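Local atomic coordinates of methyltransferase 1 (Methanosarcina barkeri, PDB entry 2I2X), a protein that catalyses the transfer of the methyl group of methanol to the cob(I)amide carried by its partner corrinoid protein, in the methanol pathway of methanogenesis. Residues D68-M73 and K106-K111; V74-P79 and W329-A334. All blocks are in the same frame, centred on the assembly; numbering follows the deposited sequence.

Following the chain from its N terminus, helix 55-76 supplies the first segment of both contacts, 68-73 and then, directly after it, 74-79. Contact 1 closes a short loop, in which the chain runs through strand 80-86 and returns along helix 95-116. Contact 2 closes one of about 250 residues, because its partner lies on helix 325-345, which follows strand 309-311 in the chain. The segments alternate, so the two loops cross rather than nest. Together they tie helix 55-76 to both a neighbour close in sequence and one from late in the TIM barrel. The two meet directly: Arg-72 NE forms a salt bridge with Glu-331 OE1, and Met-73 CE packs on Ala-334 CB.

Contact 1 of 2, residues D68-M73 and K106-K111; sequences DVMERM and KTIMEK
The helical backbones of 68-73 and 106-111 approach most closely at Met-70 and Met-109, whose CA atoms stand 7.1 Å apart, a separation bridged by side chains alone. Met-70 carries the contact. Its CB leaves the backbone toward the other helix, and the chain then coils: chi1 (-60°) places CG against one partner and chi2 (-56°) places SD against another. CG comes up to the CG2 branch of Ile-108 at 4.4 Å, while SD of Met-70 lies 4.3 Å from CG of Met-109. These are loose, purely apolar touches, and a flexible, polarisable thioether suits a place where one chain must fit against two unlike neighbours. Ile-108, beta-branched, offers a methyl close to its own backbone; its side chain also rests on Glu-63, Thr-66 and Thr-67, one to two turns before Met-70 on helix 55-76. Met-109 serves a second purpose: like Met-70 it touches Leu-83 of strand 80-86, so both methionines reach the strand side as well as each other. At the outer side the polar residues take over. Glu-71 OE1 and Lys-111 NZ, 6.1 Å apart, are of opposite charge but too far for a salt bridge, although their fields would probably attract; Glu-71 OE1 is instead hydrogen-bonded to Tyr-112 OH, a further tie between the helices. Neighbouring helices packed side by side outside the parallel strands, with strand 80-86 between them in sequence, are what successive beta-alpha units of a TIM barrel give, here away from the metal and corrinoid sites.

Contact 2 of 2, residues V74-P79 and W329-A334; sequences VQVGFP and WSETLA
In the TIM barrel's outer layer, Phe-78 and Ala-334 join the turn between helix 55-76 and strand 80-86 to helix 325-345. Gly-77 ends the first helix in a Schellman motif, its positive phi (86°) going with a probable hydrogen bond from Phe-78 N to Met-73 O; glycine suits because a CB would press on the carbonyl O of Val-76. Ala-334 CB sits over one face of the Phe-78 ring, 3.2 Å from its centroid and 7° off the normal, a nearly axial CH-pi contact; so small a side chain lets the CA atoms of Phe-78 and Ala-334 stand 6.7 Å apart. The ring also meets Tyr-335 edge-to-face, and Phe-78 CZ lies 3.9 Å from Glu-331 O. A serine in place of Phe-78 would probably leave the Ala-334 methyl facing a gap and Tyr-335 without its aromatic partner. Glu-331 has CG anti to the backbone N (chi1 171°) and a chain extended to bring its buried carboxylate up to Val-76. At the second-subunit interface, OE1 has the Arg-72 NE salt bridge and a hydrogen bond with Ser-296 OG of that subunit, OE2 one with its Asp-297 N. Crossing this arm at about a right angle, Val-76 sets CG2 3.5 Å from Glu-331 OE1.

Contact 1 of 2, residues D68-M73 and K106-K111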
loop_
_atom_site.group_PDB
_atom_site.type_symbol
_atom_site.label_atom_id
_atom_site.label_comp_id
_atom_site.label_asym_id
_atom_site.label_seq_id
_atom_site.Cartn_x
_atom_site.Cartn_y
_atom_site.Cartn_z
ATOM N N ASP A 68 7.068 -8.828 -11.782
ATOM C CA ASP A 68 6.057 -8.865 -10.716
ATOM C C ASP A 68 4.718 -8.189 -11.060
ATOM O O ASP A 68 3.628 -8.716 -10.759
ATOM C CB ASP A 68 6.625 -8.253 -9.444
ATOM C CG ASP A 68 7.602 -9.175 -8.753
ATOM O OD1 ASP A 68 7.839 -10.300 -9.267
ATOM O OD2 ASP A 68 8.146 -8.773 -7.701
ATOM N N VAL A 69 4.829 -7.033 -11.697
ATOM C CA VAL A 69 3.705 -6.279 -12.206
ATOM C C VAL A 69 2.945 -7.044 -13.296
ATOM O O VAL A 69 1.715 -7.193 -13.206
ATOM C CB VAL A 69 4.190 -4.918 -12.810
ATOM C CG1 VAL A 69 3.032 -4.191 -13.460
ATOM C CG2 VAL A 69 4.853 -4.051 -11.753
ATOM N N MET A 70 3.640 -7.512 -14.334
ATOM C CA MET A 70 2.922 -8.166 -15.436
ATOM C C MET A 70 2.200 -9.443 -14.912
ATOM O O MET A 70 1.051 -9.715 -15.245
ATOM C CB MET A 70 3.852 -8.493 -16.621
ATOM C CG MET A 70 4.571 -7.276 -17.288
ATOM S SD MET A 70 3.444 -5.975 -17.877
ATOM C CE MET A 70 2.394 -6.815 -19.072
ATOM N N GLU A 71 2.891 -10.193 -14.070
ATOM C CA GLU A 71 2.361 -11.411 -13.523
ATOM C C GLU A 71 1.063 -11.084 -12.774
ATOM O O GLU A 71 0.023 -11.676 -13.045
ATOM C CB GLU A 71 3.429 -12.094 -12.636
ATOM C CG GLU A 71 3.042 -13.462 -12.059
ATOM C CD GLU A 71 2.716 -14.531 -13.119
ATOM O OE1 GLU A 71 3.158 -14.399 -14.297
ATOM O OE2 GLU A 71 2.006 -15.507 -12.741
ATOM N N ARG A 72 1.096 -10.084 -11.900
ATOM C CA ARG A 72 -0.096 -9.758 -11.160
ATOM C C ARG A 72 -1.264 -9.371 -12.050
ATOM O O ARG A 72 -2.388 -9.797 -11.814
ATOM C CB ARG A 72 0.141 -8.645 -10.145
ATOM C CG ARG A 72 -1.089 -8.520 -9.234
ATOM C CD ARG A 72 -1.171 -9.756 -8.262
ATOM N NE ARG A 72 -1.406 -9.166 -6.975
ATOM C CZ ARG A 72 -0.687 -9.344 -5.889
ATOM N NH1 ARG A 72 0.282 -10.224 -5.837
ATOM N NH2 ARG A 72 -1.010 -8.655 -4.821
ATOM N N MET A 73 -1.005 -8.541 -13.054
ATOM C CA MET A 73 -2.065 -8.039 -13.907
ATOM C C MET A 73 -2.798 -9.200 -14.563
ATOM O O MET A 73 -4.025 -9.184 -14.625
ATOM C CB MET A 73 -1.526 -7.071 -14.963
ATOM C CG MET A 73 -1.003 -5.721 -14.434
ATOM S SD MET A 73 -2.127 -4.888 -13.288
ATOM C CE MET A 73 -3.001 -3.993 -14.474
ATOM N N LYS A 106 11.070 -3.752 -21.565
ATOM C CA LYS A 106 10.244 -3.999 -22.762
ATOM C C LYS A 106 10.249 -5.462 -23.210
ATOM O O LYS A 106 9.222 -5.971 -23.705
ATOM C CB LYS A 106 10.645 -3.100 -23.946
ATOM C CG LYS A 106 9.557 -3.003 -25.026
ATOM C CD LYS A 106 8.246 -2.514 -24.345
ATOM C CE LYS A 106 7.254 -1.984 -25.305
ATOM N NZ LYS A 106 7.660 -0.638 -25.854
ATOM N N THR A 107 11.399 -6.121 -23.049
ATOM C CA THR A 107 11.553 -7.522 -23.422
ATOM C C THR A 107 10.527 -8.371 -22.650
ATOM O O THR A 107 9.806 -9.169 -23.240
ATOM C CB THR A 107 13.014 -8.039 -23.180
ATOM O OG1 THR A 107 13.958 -7.288 -23.973
ATOM C CG2 THR A 107 13.132 -9.536 -23.493
ATOM N N ILE A 108 10.454 -8.175 -21.337
ATOM C CA ILE A 108 9.496 -8.904 -20.511
ATOM C C ILE A 108 8.048 -8.540 -20.897
ATOM O O ILE A 108 7.191 -9.434 -21.035
ATOM C CB ILE A 108 9.755 -8.649 -19.020
ATOM C CG1 ILE A 108 11.060 -9.344 -18.602
ATOM C CG2 ILE A 108 8.550 -9.037 -18.172
ATOM C CD1 ILE A 108 11.727 -8.720 -17.394
ATOM N N MET A 109 7.802 -7.246 -21.103
ATOM C CA MET A 109 6.473 -6.747 -21.451
ATOM C C MET A 109 5.990 -7.383 -22.726
ATOM O O MET A 109 4.802 -7.715 -22.835
ATOM C CB MET A 109 6.453 -5.209 -21.580
ATOM C CG MET A 109 6.652 -4.464 -20.262
ATOM S SD MET A 109 6.661 -2.667 -20.479
ATOM C CE MET A 109 7.600 -2.227 -19.040
ATOM N N GLU A 110 6.904 -7.565 -23.683
ATOM C CA GLU A 110 6.598 -8.263 -24.964
ATOM C C GLU A 110 6.240 -9.713 -24.738
ATOM O O GLU A 110 5.251 -10.189 -25.288
ATOM C CB GLU A 110 7.744 -8.169 -25.964
ATOM C CG GLU A 110 7.736 -6.854 -26.737
ATOM C CD GLU A 110 9.124 -6.342 -27.199
ATOM O OE1 GLU A 110 10.190 -6.826 -26.766
ATOM O OE2 GLU A 110 9.132 -5.406 -28.014
ATOM N N LYS A 111 7.024 -10.410 -23.923
ATOM C CA LYS A 111 6.717 -11.792 -23.635
ATOM C C LYS A 111 5.254 -11.931 -23.112
ATOM O O LYS A 111 4.519 -12.818 -23.565
ATOM C CB LYS A 111 7.768 -12.409 -22.687
ATOM C CG LYS A 111 7.513 -13.900 -22.314
ATOM C CD LYS A 111 8.309 -14.402 -21.072
ATOM C CE LYS A 111 7.650 -15.662 -20.366
ATOM N NZ LYS A 111 6.726 -15.337 -19.182
#

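Contact 2 of 2, residues V74-P79 and W329-A334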
loop_
_atom_site.group_PDB
_atom_site.type_symbol
_atom_site.label_atom_id
_atom_site.label_comp_id
_atom_site.label_asym_id
_atom_site.label_seq_id
_atom_site.Cartn_x
_atom_site.Cartn_y
_atom_site.Cartn_z
ATOM N N VAL A 74 -2.070 -10.216 -15.023
ATOM C CA VAL A 74 -2.717 -11.298 -15.755
ATOM C C VAL A 74 -3.411 -12.258 -14.774
ATOM O O VAL A 74 -4.423 -12.860 -15.108
ATOM C CB VAL A 74 -1.764 -12.034 -16.790
ATOM C CG1 VAL A 74 -1.169 -11.016 -17.827
ATOM C CG2 VAL A 74 -0.659 -12.785 -16.091
ATOM N N GLN A 75 -2.882 -12.355 -13.557
ATOM C CA GLN A 75 -3.488 -13.192 -12.532
ATOM C C GLN A 75 -4.822 -12.637 -12.061
ATOM O O GLN A 75 -5.656 -13.390 -11.577
ATOM C CB GLN A 75 -2.556 -13.379 -11.336
ATOM C CG GLN A 75 -1.359 -14.292 -11.602
ATOM C CD GLN A 75 -1.689 -15.793 -11.688
ATOM O OE1 GLN A 75 -2.847 -16.207 -11.698
ATOM N NE2 GLN A 75 -0.646 -16.608 -11.773
ATOM N N VAL A 76 -5.051 -11.338 -12.198
ATOM C CA VAL A 76 -6.291 -10.777 -11.670
ATOM C C VAL A 76 -7.230 -10.380 -12.818
ATOM O O VAL A 76 -8.363 -9.929 -12.598
ATOM C CB VAL A 76 -6.024 -9.633 -10.636
ATOM C CG1 VAL A 76 -7.333 -9.134 -10.003
ATOM C CG2 VAL A 76 -5.066 -10.102 -9.568
ATOM N N GLY A 77 -6.765 -10.593 -14.043
ATOM C CA GLY A 77 -7.601 -10.374 -15.224
ATOM C C GLY A 77 -7.615 -8.950 -15.760
ATOM O O GLY A 77 -8.485 -8.586 -16.544
ATOM N N PHE A 78 -6.658 -8.137 -15.354
ATOM C CA PHE A 78 -6.654 -6.731 -15.801
ATOM C C PHE A 78 -6.233 -6.618 -17.262
ATOM O O PHE A 78 -5.261 -7.256 -17.668
ATOM C CB PHE A 78 -5.799 -5.872 -14.868
ATOM C CG PHE A 78 -6.340 -5.808 -13.461
ATOM C CD1 PHE A 78 -7.673 -5.433 -13.231
ATOM C CD2 PHE A 78 -5.536 -6.151 -12.357
ATOM C CE1 PHE A 78 -8.176 -5.361 -11.952
ATOM C CE2 PHE A 78 -6.034 -6.074 -11.062
ATOM C CZ PHE A 78 -7.350 -5.672 -10.861
ATOM N N PRO A 79 -6.977 -5.851 -18.067
ATOM C CA PRO A 79 -6.715 -5.805 -19.516
ATOM C C PRO A 79 -5.587 -4.856 -19.982
ATOM O O PRO A 79 -5.182 -4.941 -21.144
ATOM C CB PRO A 79 -8.064 -5.305 -20.089
ATOM C CG PRO A 79 -8.506 -4.317 -19.078
ATOM C CD PRO A 79 -8.125 -4.991 -17.719
ATOM N N TRP A 329 0.172 -2.355 -5.046
ATOM C CA TRP A 329 -0.310 -1.069 -5.515
ATOM C C TRP A 329 -0.830 -1.133 -6.940
ATOM O O TRP A 329 -1.811 -0.449 -7.242
ATOM C CB TRP A 329 0.707 0.039 -5.320
ATOM C CG TRP A 329 0.929 0.368 -3.883
ATOM C CD1 TRP A 329 1.934 -0.118 -3.064
ATOM C CD2 TRP A 329 0.132 1.228 -3.069
ATOM N NE1 TRP A 329 1.799 0.403 -1.801
ATOM C CE2 TRP A 329 0.706 1.230 -1.776
ATOM C CE3 TRP A 329 -1.014 1.979 -3.299
ATOM C CZ2 TRP A 329 0.172 1.958 -0.721
ATOM C CZ3 TRP A 329 -1.555 2.726 -2.244
ATOM C CH2 TRP A 329 -0.958 2.703 -0.966
ATOM N N SER A 330 -0.253 -1.977 -7.793
ATOM C CA SER A 330 -0.815 -2.107 -9.144
ATOM C C SER A 330 -2.216 -2.684 -9.117
ATOM O O SER A 330 -3.088 -2.247 -9.878
ATOM C CB SER A 330 0.097 -2.875 -10.131
ATOM O OG SER A 330 0.511 -4.136 -9.618
ATOM N N GLU A 331 -2.445 -3.657 -8.239
ATOM C CA GLU A 331 -3.780 -4.254 -8.101
ATOM C C GLU A 331 -4.842 -3.212 -7.670
ATOM O O GLU A 331 -5.916 -3.145 -8.278
ATOM C CB GLU A 331 -3.760 -5.511 -7.194
ATOM C CG GLU A 331 -5.185 -6.087 -6.821
ATOM C CD GLU A 331 -5.196 -7.540 -6.347
ATOM O OE1 GLU A 331 -4.256 -8.299 -6.683
ATOM O OE2 GLU A 331 -6.154 -7.939 -5.636
ATOM N N THR A 332 -4.538 -2.390 -6.665
ATOM C CA THR A 332 -5.438 -1.300 -6.259
ATOM C C THR A 332 -5.682 -0.292 -7.424
ATOM O O THR A 332 -6.830 0.063 -7.735
ATOM C CB THR A 332 -4.902 -0.594 -4.996
ATOM O OG1 THR A 332 -4.474 -1.566 -4.020
ATOM C CG2 THR A 332 -5.946 0.263 -4.392
ATOM N N LEU A 333 -4.613 0.145 -8.089
ATOM C CA LEU A 333 -4.767 1.039 -9.220
ATOM C C LEU A 333 -5.664 0.425 -10.279
ATOM O O LEU A 333 -6.630 1.054 -10.742
ATOM C CB LEU A 333 -3.408 1.385 -9.867
ATOM C CG LEU A 333 -2.398 2.159 -9.035
ATOM C CD1 LEU A 333 -1.087 2.106 -9.668
ATOM C CD2 LEU A 333 -2.839 3.614 -8.779
ATOM N N ALA A 334 -5.367 -0.814 -10.653
ATOM C CA ALA A 334 -6.139 -1.447 -11.714
ATOM C C ALA A 334 -7.610 -1.604 -11.329
ATOM O O ALA A 334 -8.500 -1.509 -12.181
ATOM C CB ALA A 334 -5.539 -2.775 -12.103
#